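Local coordinates for protein OsmC family peroxiredoxin (Aquifex aeolicus, PDB 2E8E) that is of unproven function but, as a member of the OsmC family of peroxiredoxins, probably reduces peroxides through a pair of cysteines, at residues K57-K71 against I83-A97. Sequence-based numbering, arbitrary orientation.
Sequences KRQEVKDIKIFLKGK and IEIKYVAVGKVEEKA
Strand 63-71 runs antiparallel to strand 83-90, their axes approaching to 4.6 Å with 170° between their directions, and regular backbone hydrogen bonds join them from Asp-63 with Val-90 to Lys-69 with Glu-84. At Lys-62 the register slips by one. Val-90 O takes both Lys-62 N, at 2.7 Å, and Asp-63 N, a classic beta bulge. Beyond it Gly-91 sits at backbone angles that call for glycine, and a CB there would also clash with Glu-60 O. On the buried face, Ile-66 lies alongside both Ile-85 and Tyr-87. Its CG2, anti to the backbone N, meets Ile-85 CG2 at 3.8 Å, while CG1 and CD1 lie against Tyr-87 CD1. Leu-68 CD2 packs on Ile-85 CG1. On the other face, Val-88 CG2 meets Phe-67 CE2 at the ring edge, 3.9 Å away and in plane. Near the hairpin end, Lys-71 NZ forms a salt bridge of 3.0 Å with Glu-84 OE2, and a water bonds to both atoms. At the far end the Gln-59 chain bends at chi2 (-52°) and crosses Val-93 at about a right angle. Its CG lies 3.6 Å from Ala-97 CB, at the start of helix 95-109. An alanine in place of Gln-59 would remove the CG and amide group, and would probably leave a gap beside Val-93 and Ala-97. Strands 60-72 and 80-90 form a beta hairpin within the OsmC-like region. Strand 80-90 lies between 60-72 and 121-130, and Ile-85 touches Leu-122 of the latter. Helix 34-56 covers Leu-68 and Ile-85 through Ile-42, and its Ser-46 OG is hydrogen-bonded to Tyr-87 OH. Tyr-87 also packs on helix 95-109. Along the other edge of strand 60-72, residues 65-71 pair antiparallel with a strand of the second subunit, carrying the sheet across the dimer.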
loop_
_atom_site.group_PDB
_atom_site.type_symbol
_atom_site.label_atom_id
_atom_site.label_comp_id
_atom_site.label_asym_id
_atom_site.label_seq_id
_atom_site.Cartn_x
_atom_site.Cartn_y
_atom_site.Cartn_z
ATOM N N LYS A 57 2.610 0.633 27.255
ATOM C CA LYS A 57 3.707 0.191 28.108
ATOM C C LYS A 57 4.377 1.336 28.864
ATOM O O LYS A 57 5.499 1.204 29.358
ATOM C CB LYS A 57 4.732 -0.595 27.288
ATOM C CG LYS A 57 4.194 -1.945 26.825
ATOM C CD LYS A 57 5.260 -2.800 26.164
ATOM C CE LYS A 57 4.682 -4.138 25.737
ATOM N NZ LYS A 57 4.030 -4.851 26.875
ATOM N N ARG A 58 3.674 2.461 28.936
ATOM C CA ARG A 58 4.132 3.639 29.668
ATOM C C ARG A 58 5.438 4.282 29.202
ATOM O O ARG A 58 6.155 4.890 29.999
ATOM C CB ARG A 58 4.238 3.283 31.154
ATOM C CG ARG A 58 3.094 2.401 31.646
ATOM C CD ARG A 58 1.744 3.038 31.356
ATOM N NE ARG A 58 1.611 4.315 32.047
ATOM C CZ ARG A 58 1.469 4.439 33.361
ATOM N NH1 ARG A 58 1.432 3.358 34.130
ATOM N NH2 ARG A 58 1.383 5.642 33.910
ATOM N N GLN A 59 5.748 4.165 27.916
ATOM C CA GLN A 59 6.970 4.761 27.405
ATOM C C GLN A 59 6.719 6.218 27.035
ATOM O O GLN A 59 5.621 6.585 26.617
ATOM C CB GLN A 59 7.470 3.987 26.180
ATOM C CG GLN A 59 7.729 2.501 26.426
ATOM C CD GLN A 59 8.633 2.244 27.618
ATOM O OE1 GLN A 59 8.185 1.749 28.654
ATOM N NE2 GLN A 59 9.910 2.580 27.480
ATOM N N GLU A 60 7.740 7.049 27.207
ATOM C CA GLU A 60 7.640 8.464 26.880
ATOM C C GLU A 60 8.245 8.637 25.496
ATOM O O GLU A 60 9.464 8.707 25.338
ATOM C CB GLU A 60 8.400 9.294 27.918
ATOM C CG GLU A 60 7.808 9.182 29.317
ATOM C CD GLU A 60 8.671 9.832 30.384
ATOM O OE1 GLU A 60 8.946 11.047 30.278
ATOM O OE2 GLU A 60 9.071 9.121 31.333
ATOM N N VAL A 61 7.379 8.694 24.492
ATOM C CA VAL A 61 7.822 8.827 23.114
ATOM C C VAL A 61 7.871 10.259 22.602
ATOM O O VAL A 61 6.871 10.977 22.628
ATOM C CB VAL A 61 6.916 8.013 22.170
ATOM C CG1 VAL A 61 7.368 8.196 20.727
ATOM C CG2 VAL A 61 6.947 6.547 22.561
ATOM N N LYS A 62 9.047 10.664 22.137
ATOM C CA LYS A 62 9.229 11.993 21.575
ATOM C C LYS A 62 9.038 11.862 20.068
ATOM O O LYS A 62 8.494 12.752 19.415
ATOM C CB LYS A 62 10.636 12.521 21.864
ATOM C CG LYS A 62 10.930 13.851 21.189
ATOM C CD LYS A 62 12.399 14.235 21.287
ATOM C CE LYS A 62 12.844 14.415 22.727
ATOM N NZ LYS A 62 14.257 14.890 22.786
ATOM N N ASP A 63 9.484 10.736 19.521
ATOM C CA ASP A 63 9.360 10.498 18.090
ATOM C C ASP A 63 9.551 9.024 17.756
ATOM O O ASP A 63 10.160 8.267 18.514
ATOM C CB ASP A 63 10.395 11.345 17.338
ATOM C CG ASP A 63 10.114 11.436 15.842
ATOM O OD1 ASP A 63 9.008 11.053 15.407
ATOM O OD2 ASP A 63 11.005 11.905 15.104
ATOM N N ILE A 64 8.995 8.616 16.622
ATOM C CA ILE A 64 9.122 7.246 16.149
ATOM C C ILE A 64 9.447 7.391 14.674
ATOM O O ILE A 64 8.700 8.027 13.931
ATOM C CB ILE A 64 7.803 6.447 16.296
ATOM C CG1 ILE A 64 7.462 6.266 17.775
ATOM C CG2 ILE A 64 7.936 5.085 15.606
ATOM C CD1 ILE A 64 6.132 5.584 18.028
ATOM N N LYS A 65 10.581 6.837 14.264
ATOM C CA LYS A 65 10.999 6.899 12.874
ATOM C C LYS A 65 11.051 5.482 12.332
ATOM O O LYS A 65 11.567 4.577 12.988
ATOM C CB LYS A 65 12.378 7.549 12.756
ATOM C CG LYS A 65 12.433 8.995 13.241
ATOM C CD LYS A 65 13.822 9.577 13.052
ATOM C CE LYS A 65 13.879 11.034 13.484
ATOM N NZ LYS A 65 15.258 11.590 13.356
ATOM N N ILE A 66 10.505 5.283 11.139
ATOM C CA ILE A 66 10.509 3.959 10.537
ATOM C C ILE A 66 11.097 4.048 9.140
ATOM O O ILE A 66 10.641 4.832 8.307
ATOM C CB ILE A 66 9.087 3.372 10.465
ATOM C CG1 ILE A 66 8.424 3.444 11.844
ATOM C CG2 ILE A 66 9.153 1.919 10.008
ATOM C CD1 ILE A 66 6.974 2.983 11.861
ATOM N N PHE A 67 12.121 3.241 8.894
ATOM C CA PHE A 67 12.796 3.233 7.610
ATOM C C PHE A 67 12.545 1.917 6.900
ATOM O O PHE A 67 12.847 0.852 7.427
ATOM C CB PHE A 67 14.296 3.437 7.824
ATOM C CG PHE A 67 14.623 4.695 8.574
ATOM C CD1 PHE A 67 14.735 5.911 7.907
ATOM C CD2 PHE A 67 14.759 4.676 9.958
ATOM C CE1 PHE A 67 14.975 7.093 8.611
ATOM C CE2 PHE A 67 14.999 5.850 10.669
ATOM C CZ PHE A 67 15.105 7.059 9.994
ATOM N N LEU A 68 11.980 1.990 5.701
ATOM C CA LEU A 68 11.714 0.783 4.940
ATOM C C LEU A 68 12.483 0.784 3.632
ATOM O O LEU A 68 12.526 1.786 2.923
ATOM C CB LEU A 68 10.219 0.637 4.651
ATOM C CG LEU A 68 9.317 0.509 5.880
ATOM C CD1 LEU A 68 8.756 1.881 6.255
ATOM C CD2 LEU A 68 8.190 -0.462 5.578
ATOM N N LYS A 69 13.098 -0.350 3.321
ATOM C CA LYS A 69 13.852 -0.493 2.089
ATOM C C LYS A 69 13.433 -1.790 1.425
ATOM O O LYS A 69 13.512 -2.862 2.028
ATOM C CB LYS A 69 15.356 -0.528 2.364
ATOM C CG LYS A 69 16.187 -0.804 1.120
ATOM C CD LYS A 69 17.679 -0.813 1.414
ATOM C CE LYS A 69 18.145 0.522 1.963
ATOM N NZ LYS A 69 19.625 0.567 2.151
ATOM N N GLY A 70 12.984 -1.695 0.178
ATOM C CA GLY A 70 12.563 -2.887 -0.526
ATOM C C GLY A 70 13.406 -3.129 -1.760
ATOM O O GLY A 70 13.717 -2.192 -2.491
ATOM N N LYS A 71 13.790 -4.384 -1.975
ATOM C CA LYS A 71 14.590 -4.767 -3.138
ATOM C C LYS A 71 13.704 -5.617 -4.041
ATOM O O LYS A 71 13.190 -6.657 -3.621
ATOM C CB LYS A 71 15.822 -5.561 -2.697
ATOM C CG LYS A 71 16.815 -4.740 -1.899
ATOM C CD LYS A 71 17.995 -5.587 -1.443
ATOM C CE LYS A 71 19.039 -4.743 -0.724
ATOM N NZ LYS A 71 18.477 -4.047 0.468
ATOM N N ILE A 83 12.339 -7.003 2.138
ATOM C CA ILE A 83 11.873 -5.742 2.698
ATOM C C ILE A 83 12.539 -5.590 4.054
ATOM O O ILE A 83 12.376 -6.443 4.927
ATOM C CB ILE A 83 10.343 -5.711 2.917
ATOM C CG1 ILE A 83 9.613 -5.874 1.582
ATOM C CG2 ILE A 83 9.951 -4.380 3.574
ATOM C CD1 ILE A 83 8.106 -5.809 1.698
ATOM N N GLU A 84 13.304 -4.517 4.215
ATOM C CA GLU A 84 13.977 -4.245 5.478
ATOM C C GLU A 84 13.214 -3.145 6.183
ATOM O O GLU A 84 12.893 -2.120 5.577
ATOM C CB GLU A 84 15.409 -3.767 5.245
ATOM C CG GLU A 84 16.353 -4.796 4.676
ATOM C CD GLU A 84 17.771 -4.266 4.590
ATOM O OE1 GLU A 84 18.332 -3.901 5.646
ATOM O OE2 GLU A 84 18.323 -4.204 3.470
ATOM N N ILE A 85 12.919 -3.352 7.462
ATOM C CA ILE A 85 12.203 -2.348 8.227
ATOM C C ILE A 85 12.985 -2.081 9.496
ATOM O O ILE A 85 13.290 -3.007 10.251
ATOM C CB ILE A 85 10.787 -2.813 8.628
ATOM C CG1 ILE A 85 10.007 -3.278 7.394
ATOM C CG2 ILE A 85 10.050 -1.669 9.312
ATOM C CD1 ILE A 85 8.615 -3.795 7.701
ATOM N N LYS A 86 13.312 -0.814 9.723
ATOM C CA LYS A 86 14.050 -0.418 10.914
ATOM C C LYS A 86 13.211 0.573 11.710
ATOM O O LYS A 86 12.806 1.613 11.187
ATOM C CB LYS A 86 15.381 0.230 10.526
ATOM C CG LYS A 86 16.218 0.680 11.712
ATOM C CD LYS A 86 17.512 1.333 11.248
ATOM C CE LYS A 86 18.342 1.801 12.426
ATOM N NZ LYS A 86 18.669 0.671 13.338
ATOM N N TYR A 87 12.947 0.238 12.969
ATOM C CA TYR A 87 12.161 1.094 13.850
ATOM C C TYR A 87 13.099 1.815 14.813
ATOM O O TYR A 87 13.932 1.182 15.460
ATOM C CB TYR A 87 11.188 0.261 14.683
ATOM C CG TYR A 87 10.194 -0.553 13.892
ATOM C CD1 TYR A 87 8.903 -0.079 13.657
ATOM C CD2 TYR A 87 10.533 -1.812 13.400
ATOM C CE1 TYR A 87 7.970 -0.843 12.956
ATOM C CE2 TYR A 87 9.611 -2.580 12.697
ATOM C CZ TYR A 87 8.332 -2.093 12.482
ATOM O OH TYR A 87 7.414 -2.865 11.807
ATOM N N VAL A 88 12.955 3.131 14.907
ATOM C CA VAL A 88 13.771 3.916 15.823
ATOM C C VAL A 88 12.836 4.687 16.747
ATOM O O VAL A 88 12.079 5.550 16.299
ATOM C CB VAL A 88 14.677 4.922 15.068
ATOM C CG1 VAL A 88 15.452 5.778 16.068
ATOM C CG2 VAL A 88 15.646 4.176 14.156
ATOM N N ALA A 89 12.865 4.356 18.035
ATOM C CA ALA A 89 12.023 5.052 18.999
ATOM C C ALA A 89 12.908 6.079 19.692
ATOM O O ALA A 89 14.015 5.759 20.119
ATOM C CB ALA A 89 11.450 4.075 20.017
ATOM N N VAL A 90 12.417 7.309 19.788
ATOM C CA VAL A 90 13.171 8.393 20.405
ATOM C C VAL A 90 12.455 8.891 21.651
ATOM O O VAL A 90 11.270 9.213 21.598
ATOM C CB VAL A 90 13.330 9.581 19.418
ATOM C CG1 VAL A 90 14.161 10.686 20.049
ATOM C CG2 VAL A 90 13.961 9.097 18.118
ATOM N N GLY A 91 13.180 8.955 22.769
ATOM C CA GLY A 91 12.590 9.426 24.011
ATOM C C GLY A 91 13.023 8.559 25.177
ATOM O O GLY A 91 14.083 7.944 25.136
ATOM N N LYS A 92 12.216 8.524 26.232
ATOM C CA LYS A 92 12.533 7.684 27.381
ATOM C C LYS A 92 11.851 6.359 27.080
ATOM O O LYS A 92 10.799 6.046 27.633
ATOM C CB LYS A 92 11.972 8.291 28.668
ATOM C CG LYS A 92 12.565 9.645 29.044
ATOM C CD LYS A 92 11.892 10.193 30.300
ATOM C CE LYS A 92 12.367 11.596 30.651
ATOM N NZ LYS A 92 13.788 11.629 31.086
ATOM N N VAL A 93 12.452 5.600 26.171
ATOM C CA VAL A 93 11.911 4.316 25.749
ATOM C C VAL A 93 12.917 3.202 26.000
ATOM O O VAL A 93 14.072 3.293 25.594
ATOM C CB VAL A 93 11.569 4.338 24.236
ATOM C CG1 VAL A 93 10.861 3.054 23.839
ATOM C CG2 VAL A 93 10.715 5.554 23.917
ATOM N N GLU A 94 12.472 2.151 26.674
ATOM C CA GLU A 94 13.339 1.020 26.967
ATOM C C GLU A 94 13.354 0.089 25.763
ATOM O O GLU A 94 12.316 -0.185 25.162
ATOM C CB GLU A 94 12.829 0.287 28.205
ATOM C CG GLU A 94 12.762 1.185 29.428
ATOM C CD GLU A 94 11.996 0.560 30.568
ATOM O OE1 GLU A 94 12.481 -0.440 31.139
ATOM O OE2 GLU A 94 10.903 1.070 30.890
ATOM N N GLU A 95 14.543 -0.384 25.408
ATOM C CA GLU A 95 14.701 -1.272 24.267
ATOM C C GLU A 95 13.757 -2.472 24.358
ATOM O O GLU A 95 13.241 -2.938 23.342
ATOM C CB GLU A 95 16.162 -1.727 24.178
ATOM C CG GLU A 95 16.546 -2.440 22.886
ATOM C CD GLU A 95 16.450 -3.948 22.999
ATOM O OE1 GLU A 95 16.997 -4.501 23.978
ATOM O OE2 GLU A 95 15.842 -4.580 22.109
ATOM N N LYS A 96 13.516 -2.958 25.574
ATOM C CA LYS A 96 12.629 -4.102 25.780
ATOM C C LYS A 96 11.189 -3.786 25.378
ATOM O O LYS A 96 10.480 -4.645 24.845
ATOM C CB LYS A 96 12.648 -4.540 27.245
ATOM C CG LYS A 96 12.083 -3.504 28.203
ATOM C CD LYS A 96 11.938 -4.060 29.610
ATOM C CE LYS A 96 11.402 -3.000 30.559
ATOM N NZ LYS A 96 10.153 -2.366 30.041
ATOM N N ALA A 97 10.757 -2.559 25.651
ATOM C CA ALA A 97 9.404 -2.139 25.313
ATOM C C ALA A 97 9.270 -2.007 23.800
ATOM O O ALA A 97 8.260 -2.418 23.226
ATOM C CB ALA A 97 9.074 -0.809 25.990
HETATM O O HOH W 1 16.133 -4.189 1.679
#